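Local coordinates for protein DNA-directed RNA polymerase subunit Rpo11 (Thermoplasma acidophilum, PDB 1XPP) that probably serves, as a small dimerising subunit of the archaeal RNA polymerase, in the transcription of DNA into RNA, at residues S22-I28 and N62-R68; L35-V39 and A51-I55. All coordinates share one frame. Residue numbers count along the deposited sequence, not the author numbering.

Contact 1: S22-I28 and N62-R68; sequences SITVEMI and NPQIYVR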
ATOM      1  N   SER D  22     -23.356  13.593  -2.753  1.00 25.42           N
ATOM      2  CA  SER D  22     -22.543  12.684  -1.941  1.00 23.57           C
ATOM      3  C   SER D  22     -21.450  11.979  -2.721  1.00 21.98           C
ATOM      4  O   SER D  22     -21.474  11.877  -3.962  1.00 22.41           O
ATOM      5  CB  SER D  22     -23.419  11.684  -1.192  1.00 24.92           C
ATOM      6  OG  SER D  22     -23.890  10.719  -2.093  1.00 27.57           O
ATOM      7  N   ILE D  23     -20.469  11.468  -1.978  1.00 19.76           N
ATOM      8  CA  ILE D  23     -19.376  10.767  -2.604  1.00 19.19           C
ATOM      9  C   ILE D  23     -18.854   9.759  -1.604  1.00 17.25           C
ATOM     10  O   ILE D  23     -18.926   9.980  -0.373  1.00 18.11           O
ATOM     11  CB  ILE D  23     -18.260  11.769  -3.057  1.00 18.37           C
ATOM     12  CG1 ILE D  23     -17.324  11.125  -4.062  1.00 19.21           C
ATOM     13  CG2 ILE D  23     -17.516  12.364  -1.835  1.00 20.93           C
ATOM     14  CD1 ILE D  23     -16.368  12.140  -4.776  1.00 21.07           C
ATOM     15  N   THR D  24     -18.381   8.638  -2.138  1.00 18.14           N
ATOM     16  CA  THR D  24     -17.713   7.619  -1.345  1.00 16.87           C
ATOM     17  C   THR D  24     -16.362   7.333  -1.958  1.00 17.45           C
ATOM     18  O   THR D  24     -16.249   7.164  -3.175  1.00 17.09           O
ATOM     19  CB  THR D  24     -18.529   6.311  -1.350  1.00 17.17           C
ATOM     20  OG1 THR D  24     -19.849   6.627  -0.922  1.00 18.18           O
ATOM     21  CG2 THR D  24     -17.886   5.254  -0.435  1.00 18.21           C
ATOM     22  N   VAL D  25     -15.346   7.319  -1.099  1.00 16.48           N
ATOM     23  CA  VAL D  25     -13.979   7.122  -1.504  1.00 16.20           C
ATOM     24  C   VAL D  25     -13.385   5.943  -0.752  1.00 16.84           C
ATOM     25  O   VAL D  25     -13.506   5.851   0.476  1.00 16.35           O
ATOM     26  CB  VAL D  25     -13.133   8.411  -1.229  1.00 15.59           C
ATOM     27  CG1 VAL D  25     -11.728   8.246  -1.744  1.00 18.50           C
ATOM     28  CG2 VAL D  25     -13.788   9.610  -1.856  1.00 15.18           C
ATOM     29  N   GLU D  26     -12.762   5.032  -1.496  1.00 16.10           N
ATOM     30  CA  GLU D  26     -11.999   3.939  -0.910  1.00 17.79           C
ATOM     31  C   GLU D  26     -10.576   4.422  -0.645  1.00 17.77           C
ATOM     32  O   GLU D  26      -9.939   5.002  -1.557  1.00 20.00           O
ATOM     33  CB  GLU D  26     -11.993   2.730  -1.856  1.00 18.89           C
ATOM     34  CG  GLU D  26     -11.538   1.448  -1.164  1.00 22.75           C
ATOM     35  CD  GLU D  26     -11.655   0.227  -2.068  1.00 28.76           C
ATOM     36  OE1 GLU D  26     -11.502   0.381  -3.298  1.00 30.74           O
ATOM     37  OE2 GLU D  26     -11.862  -0.888  -1.543  1.00 29.42           O
ATOM     38  N   MET D  27     -10.105   4.210   0.581  1.00 17.78           N
ATOM     39  CA  MET D  27      -8.795   4.664   1.062  1.00 18.74           C
ATOM     40  C   MET D  27      -7.954   3.478   1.456  1.00 19.64           C
ATOM     41  O   MET D  27      -8.295   2.756   2.404  1.00 19.23           O
ATOM     42  CB  MET D  27      -8.951   5.564   2.287  1.00 19.81           C
ATOM     43  CG  MET D  27     -10.085   6.527   2.197  1.00 23.31           C
ATOM     44  SD  MET D  27      -9.519   7.951   1.290  1.00 30.66           S
ATOM     45  CE  MET D  27      -8.241   8.712   2.333  1.00 25.81           C
ATOM     46  N   ILE D  28      -6.852   3.273   0.738  1.00 20.49           N
ATOM     47  CA  ILE D  28      -6.052   2.072   0.879  1.00 22.13           C
ATOM     48  C   ILE D  28      -4.681   2.400   1.475  1.00 22.38           C
ATOM     49  O   ILE D  28      -3.998   3.317   1.012  1.00 21.90           O
ATOM     50  CB  ILE D  28      -5.897   1.350  -0.503  1.00 22.73           C
ATOM     51  CG1 ILE D  28      -7.295   1.054  -1.091  1.00 23.45           C
ATOM     52  CG2 ILE D  28      -5.025   0.124  -0.343  1.00 23.28           C
ATOM     53  CD1 ILE D  28      -7.324   0.323  -2.406  1.00 26.78           C
ATOM     54  N   ASN D  62     -11.213  -2.647   2.340  1.00 23.97           N
ATOM     55  CA  ASN D  62     -10.378  -1.493   2.657  1.00 21.83           C
ATOM     56  C   ASN D  62     -11.303  -0.390   3.146  1.00 19.53           C
ATOM     57  O   ASN D  62     -12.473  -0.343   2.733  1.00 18.27           O
ATOM     58  CB  ASN D  62      -9.629  -0.972   1.421  1.00 22.89           C
ATOM     59  CG  ASN D  62      -8.497  -1.890   0.987  1.00 23.97           C
ATOM     60  OD1 ASN D  62      -7.511  -2.068   1.710  1.00 27.47           O
ATOM     61  ND2 ASN D  62      -8.661  -2.514  -0.176  1.00 26.99           N
ATOM     62  N   PRO D  63     -10.791   0.491   4.025  1.00 18.21           N
ATOM     63  CA  PRO D  63     -11.591   1.609   4.536  1.00 18.05           C
ATOM     64  C   PRO D  63     -12.234   2.454   3.419  1.00 17.37           C
ATOM     65  O   PRO D  63     -11.741   2.537   2.264  1.00 17.68           O
ATOM     66  CB  PRO D  63     -10.585   2.405   5.371  1.00 18.33           C
ATOM     67  CG  PRO D  63      -9.603   1.358   5.842  1.00 19.49           C
ATOM     68  CD  PRO D  63      -9.446   0.457   4.637  1.00 19.26           C
ATOM     69  N   GLN D  64     -13.368   3.009   3.778  1.00 16.18           N
ATOM     70  CA  GLN D  64     -14.072   3.935   2.924  1.00 16.39           C
ATOM     71  C   GLN D  64     -14.469   5.153   3.747  1.00 15.60           C
ATOM     72  O   GLN D  64     -14.610   5.093   4.985  1.00 16.58           O
ATOM     73  CB  GLN D  64     -15.338   3.298   2.388  1.00 16.62           C
ATOM     74  CG  GLN D  64     -15.116   2.257   1.278  1.00 17.11           C
ATOM     75  CD  GLN D  64     -16.387   1.558   0.858  1.00 16.53           C
ATOM     76  OE1 GLN D  64     -17.424   2.190   0.702  1.00 18.75           O
ATOM     77  NE2 GLN D  64     -16.289   0.244   0.613  1.00 18.36           N
ATOM     78  N   ILE D  65     -14.570   6.291   3.060  1.00 15.08           N
ATOM     79  CA  ILE D  65     -15.208   7.458   3.646  1.00 15.24           C
ATOM     80  C   ILE D  65     -16.375   7.892   2.770  1.00 15.11           C
ATOM     81  O   ILE D  65     -16.341   7.732   1.553  1.00 17.44           O
ATOM     82  CB  ILE D  65     -14.206   8.641   3.896  1.00 14.55           C
ATOM     83  CG1 ILE D  65     -13.621   9.178   2.593  1.00 19.09           C
ATOM     84  CG2 ILE D  65     -13.110   8.235   4.846  1.00 15.53           C
ATOM     85  CD1 ILE D  65     -12.974  10.558   2.743  1.00 20.76           C
ATOM     86  N   TYR D  66     -17.431   8.392   3.430  1.00 15.31           N
ATOM     87  CA  TYR D  66     -18.655   8.825   2.788  1.00 15.48           C
ATOM     88  C   TYR D  66     -18.957  10.257   3.261  1.00 15.79           C
ATOM     89  O   TYR D  66     -18.908  10.548   4.461  1.00 16.06           O
ATOM     90  CB  TYR D  66     -19.806   7.936   3.264  1.00 15.76           C
ATOM     91  CG  TYR D  66     -21.179   8.462   2.920  1.00 18.33           C
ATOM     92  CD1 TYR D  66     -21.579   8.613   1.584  1.00 19.24           C
ATOM     93  CD2 TYR D  66     -22.046   8.842   3.915  1.00 20.38           C
ATOM     94  CE1 TYR D  66     -22.858   9.094   1.283  1.00 21.74           C
ATOM     95  CE2 TYR D  66     -23.315   9.321   3.620  1.00 23.73           C
ATOM     96  CZ  TYR D  66     -23.699   9.433   2.316  1.00 21.66           C
ATOM     97  OH  TYR D  66     -24.954   9.930   2.042  1.00 26.73           O
ATOM     98  N   VAL D  67     -19.262  11.125   2.308  1.00 16.31           N
ATOM     99  CA  VAL D  67     -19.558  12.519   2.632  1.00 17.19           C
ATOM    100  C   VAL D  67     -20.810  12.918   1.872  1.00 17.63           C
ATOM    101  O   VAL D  67     -20.894  12.697   0.664  1.00 18.53           O
ATOM    102  CB  VAL D  67     -18.378  13.463   2.204  1.00 15.89           C
ATOM    103  CG1 VAL D  67     -18.687  14.909   2.543  1.00 18.23           C
ATOM    104  CG2 VAL D  67     -17.055  13.042   2.876  1.00 18.66           C
ATOM    105  N   ARG D  68     -21.760  13.489   2.592  1.00 19.00           N
ATOM    106  CA  ARG D  68     -22.924  14.128   1.966  1.00 21.30           C
ATOM    107  C   ARG D  68     -22.999  15.593   2.393  1.00 21.06           C
ATOM    108  O   ARG D  68     -22.868  15.907   3.556  1.00 21.54           O
ATOM    109  CB  ARG D  68     -24.218  13.413   2.335  1.00 22.05           C
ATOM    110  CG  ARG D  68     -25.482  14.037   1.687  1.00 26.46           C
ATOM    111  CD  ARG D  68     -26.736  13.192   1.962  1.00 31.39           C
ATOM    112  NE  ARG D  68     -26.766  12.668   3.322  1.00 35.73           N
ATOM    113  CZ  ARG D  68     -27.483  13.179   4.319  1.00 38.55           C
ATOM    114  NH1 ARG D  68     -28.260  14.235   4.120  1.00 41.38           N
ATOM    115  NH2 ARG D  68     -27.432  12.623   5.524  1.00 40.76           N
TER
HETATM  116  O   HOH W   1     -26.032   9.734  -0.298  1.00 34.45           O
HETATM  117  O   HOH W   2     -13.665  -1.108   0.495  1.00 21.39           O
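Strands 22-28 and 64-68 run antiparallel, their axes 4.6 Å apart at closest approach and 162° between directions. Two rings of paired hydrogen bonds fix the register: I23 N to V67 O and V67 N to I23 O, both 2.9 Å, then V25 N to I65 O at 2.9 Å and I65 N to V25 O at 2.8 Å. M27 N to P63 O, 2.9 Å, carries the ladder one residue before strand 64-68 begins. The two faces differ in chemistry. I23, V25, I65 and V67 form an apolar face, with V25 CB 3.9 Å from I65 CG1; helices 32-42 and 74-105 cover it, and F96 and F100 of a second subunit pack there too. S22, T24, E26, Q64 and Y66 line the polar face, where one water joins S22 OG to Y66 OH and another joins E26 OE2, N62 O and Q64 NE2. The pair forms the middle of the four-stranded antiparallel sheet of this Rpb3/Rpb11 dimerisation domain, with one face to the helices and the other polar.

Contact 2: L35-V39 and A51-I55; sequences LRTLV and ARYYI
Helix 32-42 packs on strand 48-54, the outermost strand of the sheet within this chain, through a few residues of segments 35-39 and 51-55. Residues 35-39 are one turn of regular alpha-helix, closed by V39 N to L35 O at 3.1 Å; 51-54 is extended, and I55 leaves the strand. The two axes are nearly antiparallel, at 171°, and approach to 8.2 Å, so side chains bridge the gap and no hydrogen bond crosses it. The early part of the helix therefore faces the end of the strand. L35 (chi1 m, chi2 t) points toward the strand and sets CD1 4.0 Å from I55 CD1. R36, directed sideways, has chi1 m, then chi2 and chi3 t. Its CG lies 3.9 Å from the centroid of the Y53 ring, 18° off the ring normal, a CH-pi contact over the face; farther along, R36 CD is 3.6 Å from Y53 OH. The p rotamer of Y53 brings the ring beside the helix. T37 turns away, and L38 is out of reach of segment 51-55; its side chain touches I65 and helix 74-105. One turn after L35, V39 (t) fills the closest backbone approach, its CA 6.1 Å from that of A51. V39 CG1 reaches A51 O at 3.6 Å and A51 CB at 4.3 Å, while V39 CB sits 3.9 Å from Y53 CD2, at the ring edge. R52 and Y54 project from the other side of the strand. This is packing of a helix on one face of an antiparallel sheet (alpha+beta), within the Rpb3/Rpb11 dimerisation domain.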
ATOM      1  N   LEU D  35      -7.595   8.790   8.622  1.00 16.25           N
ATOM      2  CA  LEU D  35      -8.980   8.759   8.183  1.00 17.59           C
ATOM      3  C   LEU D  35      -9.901   9.429   9.193  1.00 16.87           C
ATOM      4  O   LEU D  35     -10.807  10.168   8.816  1.00 17.52           O
ATOM      5  CB  LEU D  35      -9.431   7.315   7.887  1.00 18.49           C
ATOM      6  CG  LEU D  35      -8.477   6.506   6.956  1.00 21.98           C
ATOM      7  CD1 LEU D  35      -8.978   5.080   6.766  1.00 25.55           C
ATOM      8  CD2 LEU D  35      -8.329   7.151   5.637  1.00 24.39           C
ATOM      9  N   ARG D  36      -9.693   9.133  10.479  1.00 17.10           N
ATOM     10  CA  ARG D  36     -10.580   9.678  11.514  1.00 18.14           C
ATOM     11  C   ARG D  36     -10.394  11.170  11.636  1.00 18.24           C
ATOM     12  O   ARG D  36     -11.364  11.898  11.767  1.00 19.19           O
ATOM     13  CB  ARG D  36     -10.315   8.978  12.846  1.00 18.98           C
ATOM     14  CG  ARG D  36     -10.500   7.487  12.757  1.00 21.96           C
ATOM     15  CD  ARG D  36     -10.604   6.883  14.142  1.00 26.70           C
ATOM     16  NE  ARG D  36     -10.330   5.447  14.102  1.00 32.52           N
ATOM     17  CZ  ARG D  36      -9.131   4.908  14.323  1.00 31.99           C
ATOM     18  NH1 ARG D  36      -8.085   5.681  14.607  1.00 31.02           N
ATOM     19  NH2 ARG D  36      -8.982   3.594  14.252  1.00 34.28           N
ATOM     20  N   THR D  37      -9.138  11.627  11.535  1.00 18.63           N
ATOM     21  CA  THR D  37      -8.831  13.069  11.597  1.00 18.04           C
ATOM     22  C   THR D  37      -9.478  13.792  10.417  1.00 18.07           C
ATOM     23  O   THR D  37     -10.072  14.852  10.563  1.00 17.50           O
ATOM     24  CB  THR D  37      -7.307  13.326  11.601  1.00 19.30           C
ATOM     25  OG1 THR D  37      -6.749  12.691  12.740  1.00 20.78           O
ATOM     26  CG2 THR D  37      -6.979  14.833  11.677  1.00 20.54           C
ATOM     27  N   LEU D  38      -9.400  13.167   9.252  1.00 17.57           N
ATOM     28  CA  LEU D  38      -9.994  13.756   8.083  1.00 17.39           C
ATOM     29  C   LEU D  38     -11.506  13.946   8.243  1.00 17.63           C
ATOM     30  O   LEU D  38     -12.058  15.001   7.933  1.00 19.13           O
ATOM     31  CB  LEU D  38      -9.660  12.906   6.864  1.00 17.87           C
ATOM     32  CG  LEU D  38     -10.281  13.396   5.563  1.00 18.39           C
ATOM     33  CD1 LEU D  38      -9.900  14.852   5.234  1.00 19.97           C
ATOM     34  CD2 LEU D  38      -9.918  12.453   4.428  1.00 18.27           C
ATOM     35  N   VAL D  39     -12.169  12.900   8.742  1.00 17.27           N
ATOM     36  CA  VAL D  39     -13.605  12.931   8.946  1.00 19.18           C
ATOM     37  C   VAL D  39     -13.975  13.955  10.033  1.00 18.97           C
ATOM     38  O   VAL D  39     -14.909  14.747   9.834  1.00 20.09           O
ATOM     39  CB  VAL D  39     -14.139  11.481   9.189  1.00 18.13           C
ATOM     40  CG1 VAL D  39     -15.569  11.489   9.737  1.00 20.58           C
ATOM     41  CG2 VAL D  39     -14.079  10.676   7.889  1.00 19.70           C
ATOM     42  N   ALA D  51     -20.672  12.901   7.407  1.00 22.27           N
ATOM     43  CA  ALA D  51     -19.340  12.419   7.034  1.00 20.35           C
ATOM     44  C   ALA D  51     -19.016  11.270   7.942  1.00 20.12           C
ATOM     45  O   ALA D  51     -19.093  11.389   9.172  1.00 20.32           O
ATOM     46  CB  ALA D  51     -18.306  13.506   7.156  1.00 20.14           C
ATOM     47  N   ARG D  52     -18.640  10.153   7.326  1.00 18.96           N
ATOM     48  CA  ARG D  52     -18.429   8.920   8.062  1.00 18.89           C
ATOM     49  C   ARG D  52     -17.193   8.221   7.556  1.00 17.70           C
ATOM     50  O   ARG D  52     -16.916   8.231   6.357  1.00 17.51           O
ATOM     51  CB  ARG D  52     -19.598   7.970   7.837  1.00 19.26           C
ATOM     52  CG  ARG D  52     -20.971   8.555   8.149  1.00 24.80           C
ATOM     53  CD  ARG D  52     -21.308   8.361   9.620  1.00 31.31           C
ATOM     54  NE  ARG D  52     -21.069   6.980  10.021  1.00 39.62           N
ATOM     55  CZ  ARG D  52     -21.473   6.437  11.165  1.00 42.00           C
ATOM     56  NH1 ARG D  52     -22.164   7.160  12.043  1.00 44.21           N
ATOM     57  NH2 ARG D  52     -21.194   5.161  11.425  1.00 44.07           N
ATOM     58  N   TYR D  53     -16.462   7.588   8.459  1.00 16.82           N
ATOM     59  CA  TYR D  53     -15.468   6.615   8.031  1.00 16.66           C
ATOM     60  C   TYR D  53     -15.964   5.232   8.350  1.00 17.14           C
ATOM     61  O   TYR D  53     -16.715   5.034   9.330  1.00 17.87           O
ATOM     62  CB  TYR D  53     -14.113   6.839   8.707  1.00 17.32           C
ATOM     63  CG  TYR D  53     -14.134   6.819  10.219  1.00 16.33           C
ATOM     64  CD1 TYR D  53     -14.058   5.600  10.928  1.00 21.97           C
ATOM     65  CD2 TYR D  53     -14.207   8.003  10.936  1.00 19.93           C
ATOM     66  CE1 TYR D  53     -14.076   5.591  12.323  1.00 23.97           C
ATOM     67  CE2 TYR D  53     -14.203   8.002  12.318  1.00 20.90           C
ATOM     68  CZ  TYR D  53     -14.144   6.797  13.005  1.00 25.64           C
ATOM     69  OH  TYR D  53     -14.153   6.830  14.389  1.00 29.07           O
ATOM     70  N   TYR D  54     -15.488   4.287   7.553  1.00 16.55           N
ATOM     71  CA  TYR D  54     -15.782   2.866   7.750  1.00 16.40           C
ATOM     72  C   TYR D  54     -14.458   2.153   7.723  1.00 17.39           C
ATOM     73  O   TYR D  54     -13.788   2.060   6.685  1.00 18.50           O
ATOM     74  CB  TYR D  54     -16.706   2.323   6.682  1.00 16.79           C
ATOM     75  CG  TYR D  54     -17.969   3.139   6.539  1.00 15.97           C
ATOM     76  CD1 TYR D  54     -18.035   4.234   5.656  1.00 18.37           C
ATOM     77  CD2 TYR D  54     -19.086   2.848   7.318  1.00 18.78           C
ATOM     78  CE1 TYR D  54     -19.223   4.979   5.519  1.00 18.25           C
ATOM     79  CE2 TYR D  54     -20.245   3.582   7.194  1.00 18.17           C
ATOM     80  CZ  TYR D  54     -20.311   4.634   6.305  1.00 19.06           C
ATOM     81  OH  TYR D  54     -21.503   5.313   6.238  1.00 24.52           O
ATOM     82  N   ILE D  55     -14.051   1.662   8.887  1.00 18.97           N
ATOM     83  CA  ILE D  55     -12.767   1.010   8.960  1.00 21.05           C
ATOM     84  C   ILE D  55     -12.964  -0.409   9.439  1.00 23.05           C
ATOM     85  O   ILE D  55     -12.676  -1.360   8.698  1.00 24.42           O
ATOM     86  CB  ILE D  55     -11.803   1.785   9.856  1.00 22.04           C
ATOM     87  CG1 ILE D  55     -11.493   3.135   9.225  1.00 21.42           C
ATOM     88  CG2 ILE D  55     -10.509   0.990  10.067  1.00 23.07           C
ATOM     89  CD1 ILE D  55     -10.838   4.146  10.164  1.00 27.64           C
TER

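Overall arrangement
Contacts 1 and 2 show how one sheet uses backbone and side chains for different joints. Contact 1 pairs the two inner strands through main-chain hydrogen bonds; contact 2 lays a helix on the neighbouring strand through van der Waals and CH-pi contacts of side chains, with no hydrogen bond between its segments. Strand 64-69 ties them together: Y66 O and R52 N are 2.9 Å apart, Q64 O and Y54 N 2.8 Å, both probable hydrogen bonds; P63, just before the strand, brings CB to 3.4 Å from L35 CD1. I65 and V39 meet in the buried apolar layer between helix 32-42 and the sheet, whereas the waters lie on the polar face of contact 1, and R36 and Y53 of contact 2 are partly exposed. Both contacts also touch the second subunit.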